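Local coordinates for protein Hcp1 family type VI secretion system effector (Yersinia pestis, PDB 3V4H) that probably acts as an Hcp-type secreted component of a type VI secretion system, as relatives that assemble into hexameric rings do, at residues I31-I36 with K104-V109; F82-D87 with P145-R150; N92-C97 with V133-S138; K124-I129 with S152-T157; Q158-Q163 with G171-N176. One frame throughout, in Å; residues are numbered along the deposited sequence.

Contact 1: I31-I36 with K104-V109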
# COMPACT_ATOMS: atom_id res chain seq x y z
N ILE A 31 26.11 -14.92 -9.53
CA ILE A 31 26.31 -14.26 -10.82
C ILE A 31 27.80 -14.01 -11.03
O ILE A 31 28.52 -13.52 -10.13
CB ILE A 31 25.39 -13.03 -10.95
CG1 ILE A 31 25.22 -12.65 -12.43
CG2 ILE A 31 25.88 -11.88 -10.11
CD1 ILE A 31 24.00 -11.82 -12.78
N LYS A 32 28.30 -14.37 -12.20
CA LYS A 32 29.71 -14.20 -12.56
C LYS A 32 29.78 -13.16 -13.67
O LYS A 32 29.22 -13.37 -14.73
CB LYS A 32 30.29 -15.52 -13.06
CG LYS A 32 31.75 -15.42 -13.52
CD LYS A 32 31.97 -16.05 -14.86
CE LYS A 32 32.55 -17.45 -14.76
NZ LYS A 32 34.04 -17.43 -14.83
N ILE A 33 30.42 -12.03 -13.40
CA ILE A 33 30.40 -10.90 -14.34
C ILE A 33 31.82 -10.62 -14.85
O ILE A 33 32.74 -10.41 -14.05
CB ILE A 33 29.93 -9.64 -13.64
CG1 ILE A 33 28.48 -9.77 -13.23
CG2 ILE A 33 30.14 -8.42 -14.54
CD1 ILE A 33 27.97 -8.60 -12.44
N ASP A 34 32.02 -10.62 -16.15
CA ASP A 34 33.36 -10.47 -16.69
C ASP A 34 34.05 -9.25 -16.19
O ASP A 34 33.56 -8.16 -16.29
CB ASP A 34 33.34 -10.43 -18.20
CG ASP A 34 33.49 -11.80 -18.80
OD1 ASP A 34 34.12 -12.66 -18.19
OD2 ASP A 34 32.96 -12.02 -19.89
N GLY A 35 35.24 -9.44 -15.66
CA GLY A 35 36.05 -8.35 -15.14
C GLY A 35 35.64 -7.84 -13.76
O GLY A 35 36.30 -6.98 -13.23
N ILE A 36 34.56 -8.35 -13.18
CA ILE A 36 34.13 -7.82 -11.90
C ILE A 36 33.92 -9.01 -10.95
O ILE A 36 32.83 -9.64 -10.88
CB ILE A 36 32.83 -6.98 -12.04
CG1 ILE A 36 33.01 -5.83 -13.04
CG2 ILE A 36 32.41 -6.43 -10.69
CD1 ILE A 36 31.78 -4.97 -13.29
N LYS A 104 31.45 -8.28 -21.46
CA LYS A 104 31.33 -9.26 -22.55
C LYS A 104 30.38 -10.41 -22.22
O LYS A 104 29.54 -10.78 -23.04
CB LYS A 104 32.69 -9.81 -22.92
CG LYS A 104 33.59 -8.78 -23.58
CD LYS A 104 34.57 -9.46 -24.52
CE LYS A 104 35.45 -8.47 -25.26
NZ LYS A 104 36.19 -9.14 -26.36
N ASN A 105 30.51 -10.96 -21.01
CA ASN A 105 29.79 -12.15 -20.60
C ASN A 105 29.38 -11.98 -19.15
O ASN A 105 30.18 -11.48 -18.35
CB ASN A 105 30.69 -13.39 -20.67
CG ASN A 105 31.16 -13.69 -22.07
OD1 ASN A 105 30.41 -14.26 -22.86
ND2 ASN A 105 32.42 -13.34 -22.39
N VAL A 106 28.15 -12.40 -18.86
CA VAL A 106 27.61 -12.49 -17.52
C VAL A 106 26.91 -13.83 -17.46
O VAL A 106 26.16 -14.18 -18.39
CB VAL A 106 26.60 -11.38 -17.22
CG1 VAL A 106 25.91 -11.61 -15.87
CG2 VAL A 106 27.28 -10.01 -17.23
N GLN A 107 27.16 -14.58 -16.38
CA GLN A 107 26.54 -15.88 -16.17
C GLN A 107 25.87 -15.97 -14.79
O GLN A 107 26.52 -15.83 -13.74
CB GLN A 107 27.58 -16.99 -16.34
CG GLN A 107 27.00 -18.39 -16.11
CD GLN A 107 28.03 -19.46 -15.81
OE1 GLN A 107 28.21 -20.38 -16.62
NE2 GLN A 107 28.67 -19.39 -14.62
N PHE A 108 24.57 -16.23 -14.81
CA PHE A 108 23.73 -16.33 -13.61
C PHE A 108 23.30 -17.76 -13.38
O PHE A 108 22.91 -18.44 -14.31
CB PHE A 108 22.50 -15.46 -13.79
CG PHE A 108 21.48 -15.66 -12.72
CD1 PHE A 108 21.71 -15.18 -11.44
CD2 PHE A 108 20.31 -16.33 -12.97
CE1 PHE A 108 20.78 -15.36 -10.41
CE2 PHE A 108 19.39 -16.53 -11.97
CZ PHE A 108 19.60 -16.01 -10.67
N VAL A 109 23.46 -18.25 -12.17
CA VAL A 109 23.25 -19.66 -11.90
C VAL A 109 22.41 -19.85 -10.63
O VAL A 109 22.68 -19.23 -9.56
CB VAL A 109 24.61 -20.40 -11.76
CG1 VAL A 109 24.43 -21.77 -11.12
CG2 VAL A 109 25.31 -20.59 -13.15

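Contact 2: F82-D87 with P145-R150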
# COMPACT_ATOMS: atom_id res chain seq x y z
N PHE A 82 19.21 -7.87 -10.29
CA PHE A 82 19.59 -8.65 -9.09
C PHE A 82 20.03 -7.73 -7.98
O PHE A 82 20.43 -6.58 -8.24
CB PHE A 82 20.67 -9.70 -9.37
CG PHE A 82 22.02 -9.16 -9.61
CD1 PHE A 82 22.94 -9.09 -8.57
CD2 PHE A 82 22.43 -8.78 -10.88
CE1 PHE A 82 24.23 -8.59 -8.79
CE2 PHE A 82 23.69 -8.26 -11.11
CZ PHE A 82 24.59 -8.16 -10.06
N ALA A 83 19.98 -8.29 -6.78
CA ALA A 83 20.42 -7.72 -5.52
C ALA A 83 21.57 -8.53 -4.92
O ALA A 83 21.56 -9.78 -4.93
CB ALA A 83 19.25 -7.76 -4.50
N HIS A 84 22.54 -7.84 -4.33
CA HIS A 84 23.60 -8.47 -3.52
C HIS A 84 23.98 -7.55 -2.38
O HIS A 84 23.62 -6.39 -2.38
CB HIS A 84 24.85 -8.80 -4.40
CG HIS A 84 25.60 -7.58 -4.90
ND1 HIS A 84 26.91 -7.39 -4.67
CD2 HIS A 84 25.15 -6.44 -5.55
CE1 HIS A 84 27.27 -6.19 -5.16
NE2 HIS A 84 26.20 -5.62 -5.71
N TYR A 85 24.70 -8.07 -1.37
CA TYR A 85 25.31 -7.20 -0.38
C TYR A 85 26.37 -6.32 -1.02
O TYR A 85 26.98 -6.71 -2.04
CB TYR A 85 25.93 -8.03 0.72
CG TYR A 85 24.89 -8.72 1.55
CD1 TYR A 85 23.87 -7.99 2.16
CD2 TYR A 85 24.90 -10.10 1.70
CE1 TYR A 85 22.88 -8.61 2.91
CE2 TYR A 85 23.94 -10.74 2.49
CZ TYR A 85 22.93 -10.00 3.08
OH TYR A 85 21.97 -10.63 3.84
N ILE A 86 26.60 -5.15 -0.44
CA ILE A 86 27.66 -4.27 -0.95
C ILE A 86 28.94 -5.02 -0.70
O ILE A 86 29.16 -5.56 0.38
CB ILE A 86 27.62 -2.85 -0.36
CG1 ILE A 86 26.39 -2.12 -0.95
CG2 ILE A 86 28.91 -2.06 -0.71
CD1 ILE A 86 26.07 -0.82 -0.25
N ASP A 87 29.73 -5.17 -1.76
CA ASP A 87 30.88 -6.02 -1.70
C ASP A 87 31.97 -5.53 -2.66
O ASP A 87 31.88 -4.42 -3.19
CB ASP A 87 30.50 -7.50 -1.93
CG ASP A 87 29.82 -7.75 -3.28
OD1 ASP A 87 29.96 -6.97 -4.24
OD2 ASP A 87 29.08 -8.76 -3.36
N PRO A 145 24.37 -3.45 4.22
CA PRO A 145 23.61 -2.79 3.19
C PRO A 145 23.61 -3.58 1.90
O PRO A 145 24.44 -4.45 1.69
CB PRO A 145 24.37 -1.48 2.99
CG PRO A 145 25.76 -1.81 3.43
CD PRO A 145 25.49 -2.61 4.66
N ARG A 146 22.67 -3.30 1.03
CA ARG A 146 22.59 -4.08 -0.18
C ARG A 146 22.37 -3.18 -1.34
O ARG A 146 22.09 -2.02 -1.18
CB ARG A 146 21.48 -5.09 -0.07
CG ARG A 146 20.09 -4.53 0.03
CD ARG A 146 19.15 -5.71 0.20
NE ARG A 146 19.28 -6.33 1.51
CZ ARG A 146 18.79 -7.53 1.85
NH1 ARG A 146 18.14 -8.28 0.96
NH2 ARG A 146 18.95 -7.99 3.10
N GLU A 147 22.45 -3.75 -2.52
CA GLU A 147 22.41 -2.99 -3.73
C GLU A 147 21.71 -3.82 -4.84
O GLU A 147 21.88 -5.01 -4.96
CB GLU A 147 23.89 -2.72 -4.05
CG GLU A 147 24.24 -2.28 -5.42
CD GLU A 147 25.75 -1.98 -5.53
OE1 GLU A 147 26.15 -0.89 -5.05
OE2 GLU A 147 26.52 -2.84 -6.06
N GLU A 148 20.84 -3.16 -5.57
CA GLU A 148 20.17 -3.72 -6.67
C GLU A 148 20.89 -3.24 -7.92
O GLU A 148 21.22 -2.04 -8.06
CB GLU A 148 18.72 -3.29 -6.68
CG GLU A 148 18.08 -3.46 -8.04
CD GLU A 148 16.62 -3.08 -8.08
OE1 GLU A 148 16.27 -2.41 -9.11
OE2 GLU A 148 15.86 -3.47 -7.12
N ILE A 149 21.11 -4.18 -8.84
CA ILE A 149 21.76 -3.93 -10.14
C ILE A 149 20.80 -4.43 -11.22
O ILE A 149 20.20 -5.52 -11.07
CB ILE A 149 23.13 -4.61 -10.19
CG1 ILE A 149 24.10 -3.84 -9.29
CG2 ILE A 149 23.66 -4.65 -11.62
CD1 ILE A 149 25.04 -4.73 -8.53
N ARG A 150 20.55 -3.55 -12.20
CA ARG A 150 19.88 -3.85 -13.45
C ARG A 150 20.84 -3.71 -14.62
O ARG A 150 21.72 -2.85 -14.59
CB ARG A 150 18.77 -2.87 -13.70
CG ARG A 150 17.85 -2.81 -12.52
CD ARG A 150 16.53 -2.17 -12.83
NE ARG A 150 15.72 -2.15 -11.61
CZ ARG A 150 14.50 -1.65 -11.53
NH1 ARG A 150 13.92 -1.11 -12.61
NH2 ARG A 150 13.86 -1.68 -10.37

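Contact 3: N92-C97 with V133-S138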
# COMPACT_ATOMS: atom_id res chain seq x y z
N ASN A 92 33.18 -1.38 -8.83
CA ASN A 92 33.39 -1.68 -10.26
C ASN A 92 32.06 -1.61 -10.99
O ASN A 92 31.97 -1.07 -12.09
CB ASN A 92 34.03 -3.07 -10.46
CG ASN A 92 35.54 -3.07 -10.26
OD1 ASN A 92 36.18 -2.06 -10.41
ND2 ASN A 92 36.11 -4.21 -9.91
N LEU A 93 31.01 -2.15 -10.37
CA LEU A 93 29.68 -2.08 -10.98
C LEU A 93 29.27 -0.62 -11.14
O LEU A 93 28.75 -0.23 -12.17
CB LEU A 93 28.65 -2.83 -10.14
CG LEU A 93 28.81 -4.34 -10.11
CD1 LEU A 93 27.97 -4.98 -8.98
CD2 LEU A 93 28.46 -4.93 -11.47
N LEU A 94 29.53 0.19 -10.12
CA LEU A 94 29.18 1.62 -10.19
C LEU A 94 29.97 2.35 -11.31
O LEU A 94 29.39 3.14 -12.06
CB LEU A 94 29.39 2.29 -8.82
CG LEU A 94 29.20 3.80 -8.79
CD1 LEU A 94 27.85 4.17 -9.38
CD2 LEU A 94 29.35 4.31 -7.36
N SER A 95 31.27 2.08 -11.42
CA SER A 95 32.08 2.64 -12.54
C SER A 95 31.51 2.28 -13.92
O SER A 95 31.33 3.17 -14.75
CB SER A 95 33.54 2.16 -12.50
OG SER A 95 34.17 2.48 -11.29
N TYR A 96 31.27 0.99 -14.16
CA TYR A 96 30.82 0.51 -15.49
C TYR A 96 29.51 1.18 -15.85
O TYR A 96 29.27 1.52 -17.02
CB TYR A 96 30.63 -1.01 -15.52
CG TYR A 96 31.89 -1.81 -15.79
CD1 TYR A 96 32.00 -2.63 -16.91
CD2 TYR A 96 32.98 -1.76 -14.92
CE1 TYR A 96 33.15 -3.37 -17.16
CE2 TYR A 96 34.12 -2.49 -15.14
CZ TYR A 96 34.21 -3.30 -16.27
OH TYR A 96 35.34 -4.03 -16.47
N CYS A 97 28.67 1.37 -14.84
CA CYS A 97 27.42 2.07 -15.01
C CYS A 97 27.66 3.51 -15.44
O CYS A 97 27.21 3.91 -16.51
CB CYS A 97 26.60 2.02 -13.74
SG CYS A 97 24.98 2.76 -13.98
N VAL A 133 22.19 1.29 -10.61
CA VAL A 133 22.77 0.88 -9.33
C VAL A 133 22.07 1.62 -8.17
O VAL A 133 22.24 2.83 -8.02
CB VAL A 133 24.28 1.17 -9.24
CG1 VAL A 133 24.82 0.59 -7.92
CG2 VAL A 133 25.04 0.63 -10.47
N ASP A 134 21.29 0.89 -7.35
CA ASP A 134 20.55 1.49 -6.23
C ASP A 134 21.08 0.82 -4.98
O ASP A 134 21.02 -0.40 -4.91
CB ASP A 134 19.05 1.21 -6.32
CG ASP A 134 18.37 1.91 -7.47
OD1 ASP A 134 18.16 3.14 -7.38
OD2 ASP A 134 18.01 1.25 -8.46
N MET A 135 21.61 1.59 -4.03
CA MET A 135 22.16 1.03 -2.78
C MET A 135 21.38 1.58 -1.59
O MET A 135 20.84 2.68 -1.67
CB MET A 135 23.69 1.25 -2.64
CG MET A 135 24.24 2.64 -2.96
SD MET A 135 26.06 2.78 -3.12
CE MET A 135 26.26 2.63 -4.89
N ALA A 136 21.33 0.81 -0.49
CA ALA A 136 20.62 1.21 0.71
C ALA A 136 21.01 0.41 1.95
O ALA A 136 21.36 -0.77 1.87
CB ALA A 136 19.12 1.14 0.48
N GLY A 137 20.96 1.08 3.09
CA GLY A 137 21.28 0.42 4.35
C GLY A 137 20.38 0.99 5.43
O GLY A 137 19.84 2.09 5.28
N SER A 138 20.25 0.27 6.53
CA SER A 138 19.52 0.72 7.69
C SER A 138 20.05 -0.04 8.88
O SER A 138 20.76 -1.03 8.71
CB SER A 138 18.04 0.44 7.50
OG SER A 138 17.81 -0.96 7.58

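Contact 4: K124-I129 with S152-T157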
# COMPACT_ATOMS: atom_id res chain seq x y z
N LYS A 124 22.91 -17.06 -19.42
CA LYS A 124 24.13 -16.44 -19.80
C LYS A 124 23.71 -15.27 -20.67
O LYS A 124 22.85 -15.42 -21.50
CB LYS A 124 24.97 -17.41 -20.60
CG LYS A 124 25.28 -18.74 -19.90
CD LYS A 124 26.09 -19.65 -20.84
CE LYS A 124 26.18 -21.09 -20.36
NZ LYS A 124 26.28 -21.23 -18.87
N PHE A 125 24.30 -14.10 -20.42
CA PHE A 125 24.00 -12.90 -21.19
C PHE A 125 25.27 -12.43 -21.89
O PHE A 125 26.38 -12.62 -21.36
CB PHE A 125 23.46 -11.78 -20.29
CG PHE A 125 22.48 -12.22 -19.26
CD1 PHE A 125 21.11 -12.01 -19.42
CD2 PHE A 125 22.91 -12.79 -18.07
CE1 PHE A 125 20.21 -12.39 -18.45
CE2 PHE A 125 22.01 -13.17 -17.09
CZ PHE A 125 20.66 -12.97 -17.28
N THR A 126 25.09 -11.81 -23.06
CA THR A 126 26.16 -11.27 -23.86
C THR A 126 26.04 -9.78 -24.09
O THR A 126 24.93 -9.28 -24.31
CB THR A 126 26.16 -11.92 -25.23
OG1 THR A 126 26.49 -13.28 -25.05
CG2 THR A 126 27.20 -11.28 -26.17
N ASP A 127 27.19 -9.10 -24.05
CA ASP A 127 27.28 -7.67 -24.29
C ASP A 127 26.37 -6.89 -23.34
O ASP A 127 25.38 -6.29 -23.76
CB ASP A 127 26.92 -7.37 -25.74
CG ASP A 127 27.42 -6.04 -26.17
OD1 ASP A 127 28.39 -5.55 -25.55
OD2 ASP A 127 26.86 -5.50 -27.14
N VAL A 128 26.77 -6.87 -22.07
CA VAL A 128 25.96 -6.32 -20.98
C VAL A 128 26.36 -4.87 -20.65
O VAL A 128 27.56 -4.52 -20.69
CB VAL A 128 26.12 -7.18 -19.72
CG1 VAL A 128 25.53 -6.47 -18.50
CG2 VAL A 128 25.46 -8.55 -19.92
N ILE A 129 25.37 -4.03 -20.39
CA ILE A 129 25.59 -2.66 -19.92
C ILE A 129 24.79 -2.47 -18.63
O ILE A 129 23.63 -2.84 -18.56
CB ILE A 129 25.15 -1.61 -20.95
CG1 ILE A 129 25.99 -1.76 -22.22
CG2 ILE A 129 25.27 -0.20 -20.38
CD1 ILE A 129 25.56 -0.85 -23.35
N SER A 152 21.45 -4.16 -19.18
CA SER A 152 21.12 -4.38 -20.59
C SER A 152 21.81 -5.59 -21.14
O SER A 152 22.85 -5.94 -20.60
CB SER A 152 21.72 -3.24 -21.40
OG SER A 152 20.67 -2.48 -21.87
N PHE A 153 21.31 -6.16 -22.24
CA PHE A 153 22.05 -7.20 -22.96
C PHE A 153 21.55 -7.35 -24.41
O PHE A 153 20.41 -7.00 -24.74
CB PHE A 153 22.05 -8.54 -22.19
CG PHE A 153 20.67 -9.03 -21.84
CD1 PHE A 153 19.95 -9.83 -22.73
CD2 PHE A 153 20.08 -8.65 -20.66
CE1 PHE A 153 18.67 -10.25 -22.44
CE2 PHE A 153 18.80 -9.10 -20.33
CZ PHE A 153 18.10 -9.88 -21.21
N THR A 154 22.42 -7.81 -25.30
CA THR A 154 22.02 -7.99 -26.69
C THR A 154 21.56 -9.41 -26.98
O THR A 154 20.75 -9.61 -27.86
CB THR A 154 23.16 -7.55 -27.64
OG1 THR A 154 24.39 -8.10 -27.16
CG2 THR A 154 23.26 -6.03 -27.64
N LYS A 155 22.06 -10.39 -26.22
CA LYS A 155 21.66 -11.79 -26.36
C LYS A 155 21.62 -12.45 -25.00
O LYS A 155 22.28 -11.99 -24.07
CB LYS A 155 22.65 -12.57 -27.21
CG LYS A 155 22.89 -11.95 -28.58
CD LYS A 155 23.73 -12.86 -29.46
CE LYS A 155 25.22 -12.56 -29.37
NZ LYS A 155 25.85 -13.00 -30.64
N MET A 156 20.84 -13.52 -24.91
CA MET A 156 20.87 -14.38 -23.73
C MET A 156 20.59 -15.83 -24.10
O MET A 156 19.91 -16.10 -25.08
CB MET A 156 19.82 -13.91 -22.70
CG MET A 156 18.35 -13.98 -23.11
SD MET A 156 17.58 -15.62 -23.00
CE MET A 156 18.12 -16.09 -21.39
N THR A 157 21.04 -16.76 -23.26
CA THR A 157 20.65 -18.16 -23.35
C THR A 157 20.15 -18.60 -22.00
O THR A 157 20.73 -18.23 -20.99
CB THR A 157 21.86 -19.00 -23.77
OG1 THR A 157 22.10 -18.78 -25.17
CG2 THR A 157 21.60 -20.48 -23.56

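Contact 5: Q158-Q163 with G171-N176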
# COMPACT_ATOMS: atom_id res chain seq x y z
N GLN A 158 19.06 -19.38 -21.97
CA GLN A 158 18.59 -19.92 -20.71
C GLN A 158 18.55 -21.42 -20.83
O GLN A 158 17.90 -21.95 -21.74
CB GLN A 158 17.18 -19.37 -20.40
CG GLN A 158 16.52 -19.88 -19.14
CD GLN A 158 15.02 -19.62 -19.13
OE1 GLN A 158 14.31 -20.01 -20.05
NE2 GLN A 158 14.55 -18.93 -18.12
N ASP A 159 19.25 -22.10 -19.92
CA ASP A 159 19.29 -23.56 -19.87
C ASP A 159 18.71 -24.08 -18.58
O ASP A 159 19.13 -23.66 -17.49
CB ASP A 159 20.73 -24.06 -19.92
CG ASP A 159 21.44 -23.76 -21.26
OD1 ASP A 159 20.87 -23.93 -22.35
OD2 ASP A 159 22.60 -23.34 -21.18
N TYR A 160 17.73 -24.97 -18.69
CA TYR A 160 17.21 -25.68 -17.54
C TYR A 160 17.63 -27.16 -17.62
O TYR A 160 17.38 -27.85 -18.63
CB TYR A 160 15.67 -25.52 -17.55
CG TYR A 160 14.99 -26.26 -16.42
CD1 TYR A 160 14.73 -25.63 -15.23
CD2 TYR A 160 14.62 -27.60 -16.55
CE1 TYR A 160 14.17 -26.31 -14.17
CE2 TYR A 160 14.05 -28.29 -15.48
CZ TYR A 160 13.81 -27.60 -14.29
OH TYR A 160 13.21 -28.22 -13.20
N VAL A 161 18.25 -27.63 -16.57
CA VAL A 161 18.91 -28.90 -16.56
C VAL A 161 18.02 -29.86 -15.79
O VAL A 161 17.67 -29.58 -14.65
CB VAL A 161 20.30 -28.77 -15.87
CG1 VAL A 161 20.96 -30.13 -15.70
CG2 VAL A 161 21.23 -27.82 -16.65
N MET A 162 17.60 -30.96 -16.41
CA MET A 162 16.83 -32.02 -15.72
C MET A 162 17.74 -33.16 -15.33
O MET A 162 18.68 -33.49 -16.05
CB MET A 162 15.79 -32.63 -16.66
CG MET A 162 14.72 -31.68 -17.07
SD MET A 162 14.29 -32.01 -18.76
CE MET A 162 14.01 -33.79 -18.79
N GLN A 163 17.40 -33.80 -14.23
CA GLN A 163 18.16 -34.93 -13.70
C GLN A 163 17.17 -36.04 -13.37
O GLN A 163 16.01 -35.75 -13.08
CB GLN A 163 18.97 -34.46 -12.47
N GLY A 171 19.40 -34.29 -19.24
CA GLY A 171 19.24 -33.36 -20.33
C GLY A 171 19.07 -31.91 -19.95
O GLY A 171 19.15 -31.54 -18.79
N VAL A 172 18.88 -31.10 -20.97
CA VAL A 172 18.80 -29.67 -20.83
C VAL A 172 17.75 -29.21 -21.80
O VAL A 172 17.68 -29.76 -22.93
CB VAL A 172 20.14 -29.00 -21.21
CG1 VAL A 172 20.06 -27.49 -21.01
CG2 VAL A 172 21.32 -29.59 -20.40
N ILE A 173 16.93 -28.26 -21.38
CA ILE A 173 16.00 -27.55 -22.27
C ILE A 173 16.45 -26.12 -22.33
O ILE A 173 16.64 -25.50 -21.30
CB ILE A 173 14.53 -27.51 -21.80
CG1 ILE A 173 14.04 -28.92 -21.59
CG2 ILE A 173 13.66 -26.82 -22.88
CD1 ILE A 173 14.01 -29.27 -20.12
N SER A 174 16.47 -25.55 -23.51
CA SER A 174 17.09 -24.27 -23.68
C SER A 174 16.24 -23.35 -24.51
O SER A 174 15.44 -23.78 -25.37
CB SER A 174 18.39 -24.46 -24.49
OG SER A 174 19.34 -25.16 -23.74
N ALA A 175 16.49 -22.07 -24.32
CA ALA A 175 15.88 -21.07 -25.12
C ALA A 175 17.01 -20.11 -25.32
O ALA A 175 17.91 -20.04 -24.49
CB ALA A 175 14.75 -20.41 -24.35
N ASN A 176 16.99 -19.37 -26.42
CA ASN A 176 17.93 -18.29 -26.58
C ASN A 176 17.26 -17.13 -27.30
O ASN A 176 16.20 -17.29 -27.91
CB ASN A 176 19.18 -18.78 -27.31
CG ASN A 176 18.94 -19.07 -28.76
OD1 ASN A 176 19.44 -18.36 -29.63
ND2 ASN A 176 18.13 -20.10 -29.04

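Contact 1: I31-I36 with K104-V109
Ile31 packs its CD1 against Val106 and the CB of Phe108 where strand 31-33 pairs antiparallel with strand 105-109. This is the tight part of the contact, on the buried face that Ile31, Ile33, Val106 and Phe108 share. Ile31 CD1 reaches Val106 CG1 at 3.6 Å. CG1 of Ile31 is anti to the backbone N (chi1 -159°), which carries CD1 across to the neighbouring strand. Ile33 lies alongside Val106 and points the same way, with Ile33 CG1 4.1 Å from Val106 CG1. Phe125 and Leu93 continue this core.

Within the sheet, Lys32 N bonds Gln107 O at 2.8 Å and Gln107 N bonds Lys32 O at 2.9 Å. Where a type II turn runs from Ile33 to Ile36, Asp34 N still bonds Asn105 O at 3.0 Å.

The face of Lys32 and Gln107 is looser. Lys32 CB comes only to 3.8 Å from Gln107 O, and the rest of the Lys32 chain bends off toward solvent. Gln107 OE1 is bonded by Lys124 on the next strand.

The chemistry is two-sided: aliphatic and aromatic groups pack on the inner face, while polar groups lie on the more exposed side, where Gln107 is tied to Lys124.

Contact 2: F82-D87 with P145-R150
Phe82 and Ile149 pair across two antiparallel strands of the four-stranded sheet in this Hcp-type beta fold. Phe82 N and O both bond the backbone of Ile149. Their side chains lie alongside each other, and Ile149 CB sits over one face of the Phe82 ring in a CH-pi contact, 4.1 Å from the centroid.

Glu147 can be followed outward from the strand. Its CB touches Ile86 CG1 at 4.0 Å. CG is anti to the backbone N (chi1 163°), and the chain runs on extended beside His84. CG and CD both pass near His84 NE2. At the tip, Glu147 OE2 accepts a hydrogen bond from His84 NE2 at 2.8 Å. The donor meets OE2 on its anti side, 32° out of the carboxylate plane. Ser90, in helix 90-99, also bonds OE2. OE1 is buried with no partner in the model.

The imidazole is gripped at both nitrogens, because His84 ND1 donates to Asp87 OD2 at 2.9 Å. This fixes its rotation between two acids, which would probably stabilise a positive charge on the ring.

Further along, Ile86 CD1 packs across the Pro145 ring, and both residues also touch a second subunit. On the Ala83 face, Arg150 forms a side-on salt bridge with Glu148: Arg150 NE and NH2 both donate to Glu148 OE1, with NE at 2.6 Å.

Contact 3: N92-C97 with V133-S138
Cys97 and Val133 make the closest apolar contact between helix 92-97 and strand 133-138. Cys97 CB is 3.9 Å from Val133 CG2, and Cys97 SG is 4.1 Å from the same methyl. SG is anti to the backbone N (chi1 -175°) and stands beside that methyl. The second apolar contact is looser: Leu94 CD2 meets the terminal methyl of Met135, CE, at 4.3 Å.

Side chain against backbone is the other kind of contact. Val133 CG2 also lies 4.2 Å from Leu93 O and 4.3 Å from Leu94 CA. One methyl of the strand therefore rests against the helix between Leu93, Leu94 and Cys97. No hydrogen bond joins the two segments.

The axes of the two short segments come within 9.8 Å, and the helix lies over Val133 and Met135, in the first part of segment 133-138. Leu93 also lies on Ile149 and Glu147 of the adjacent strand. Beyond the chain, residues 133-138 pair antiparallel with a strand of a second subunit, so the sheet continues across the interface. Trp56 and Trp54 of that subunit pack on Leu94 and Met135.

With mostly apolar side chains meeting and no hydrogen bond across, the helix is held to this strand by apolar packing, next to a subunit boundary.

Contact 4: K124-I129 with S152-T157
A corner between two sheets brings Phe125 and Phe153 together. Their rings form an edge-to-face pair, with centroids 5.0 Å apart and planes at 58°. Phe125 CD1 sits over the centre of the Phe153 ring and is 3.7 Å from Phe153 CD2. CG of Phe153 stands between its backbone N and carbonyl carbon (chi1 54°), which places the ring beside Phe125, and a chi2 of 88° turns its face to it. Phe125 CD1 also lies 4.0 Å from Met156 CB. Phe151, Phe80 and Trp56 extend this aromatic cluster.

The chain bends at Asp127 in one segment and passes through Phe153 and Thr154 in the other. Strands 119-126 and 155-162 are neighbours in the six-stranded sheet. Strands 128-138 and 146-152 are neighbours in the four-stranded one. Both pairs are antiparallel, so the two segments change sheet together.

At the bend, Thr154 N and Thr154 OG1 both reach Thr126 O at 3.1 Å. The backbone N arrives nearly in line with the carbonyl, and OG1 comes in from above the carbonyl plane. Asp127 OD1 is bonded by His102.

Backbone pairing resumes on both sides of the corner. Lys124 and Thr157 exchange two hydrogen bonds. Beyond the bend, Ser152 N bonds Ile129 O at 2.6 Å. Thr126 and Lys155 lie side by side on the face shared with Lys124 and Thr157, where Thr126 CG2 meets Lys155 CE at 4.0 Å.

Contact 5: Q158-Q163 with G171-N176
Ile173 sends its CD1 methyl between Tyr160 and Met162 on the neighbouring strand of a beta hairpin. The methyl lies at the edge of the Tyr160 ring, near its plane, and is 4.0 Å from Tyr160 CD2. Met162, two residues further along the same strand as Tyr160, flanks it. The methionine chain is kinked beyond CG, which folds SD back toward the methyl. Met162 SD to Ile173 CD1 is 3.1 Å, unusually short for packing, so the detail of this fit is doubtful. Gly171 is paired with Met162 and brings no side chain to this face. The methyl is thus a bump lying roughly between a ring edge and a curled thioether. Tyr160 and Ile173 point the same way from the sheet, and Gln158 and Ala175 carry this face onward. Pro91 of a third subunit packs on Tyr160 and Gln158, while Lys88 and Ser95 of that subunit touch Ile173 and Ala175.

On the face of Val161 and Val172, Val172 fits between Val161 and Asp159: Val172 CG2 meets Val161 CG2 at 4.1 Å, and Val172 CG1 meets Asp159 CB at 3.7 Å. Next to it, Ser174 OG donates to Asp159 OD1, in a bond modelled so short that its length is doubtful.

Backbone bonds fix the pairing. Tyr160 N to Ile173 O is 2.9 Å and almost straight, at 179°. Ile173 N returns a bond to Tyr160 O at 2.8 Å. Toward the hairpin end, Gly171 N to Met162 O is weak at 3.4 Å.

The chemistry differs between the faces: a mixed, largely apolar one meets another subunit, and the other sets valines beside polar residues.

Contacts 1, 4 and 5 lie along the six-stranded sheet, and contact 2 lies in the four-stranded one. Contact 4 is the corner joining the two sheets, and contact 3 sets helix 90-99 against the four-stranded sheet. Contacts 2 and 3 are the closest pair, with centres 7 Å apart, and contact 3 is nested in the loop closed by contact 2. Contacts 3 and 5 are farthest apart, about 32 Å between centres. Contact 5 comes last along the chain. Contacts 2 and 3 touch a second subunit and contact 5 a third. These separate surfaces are consistent with the six-chain assembly and the rings formed by Hcp proteins.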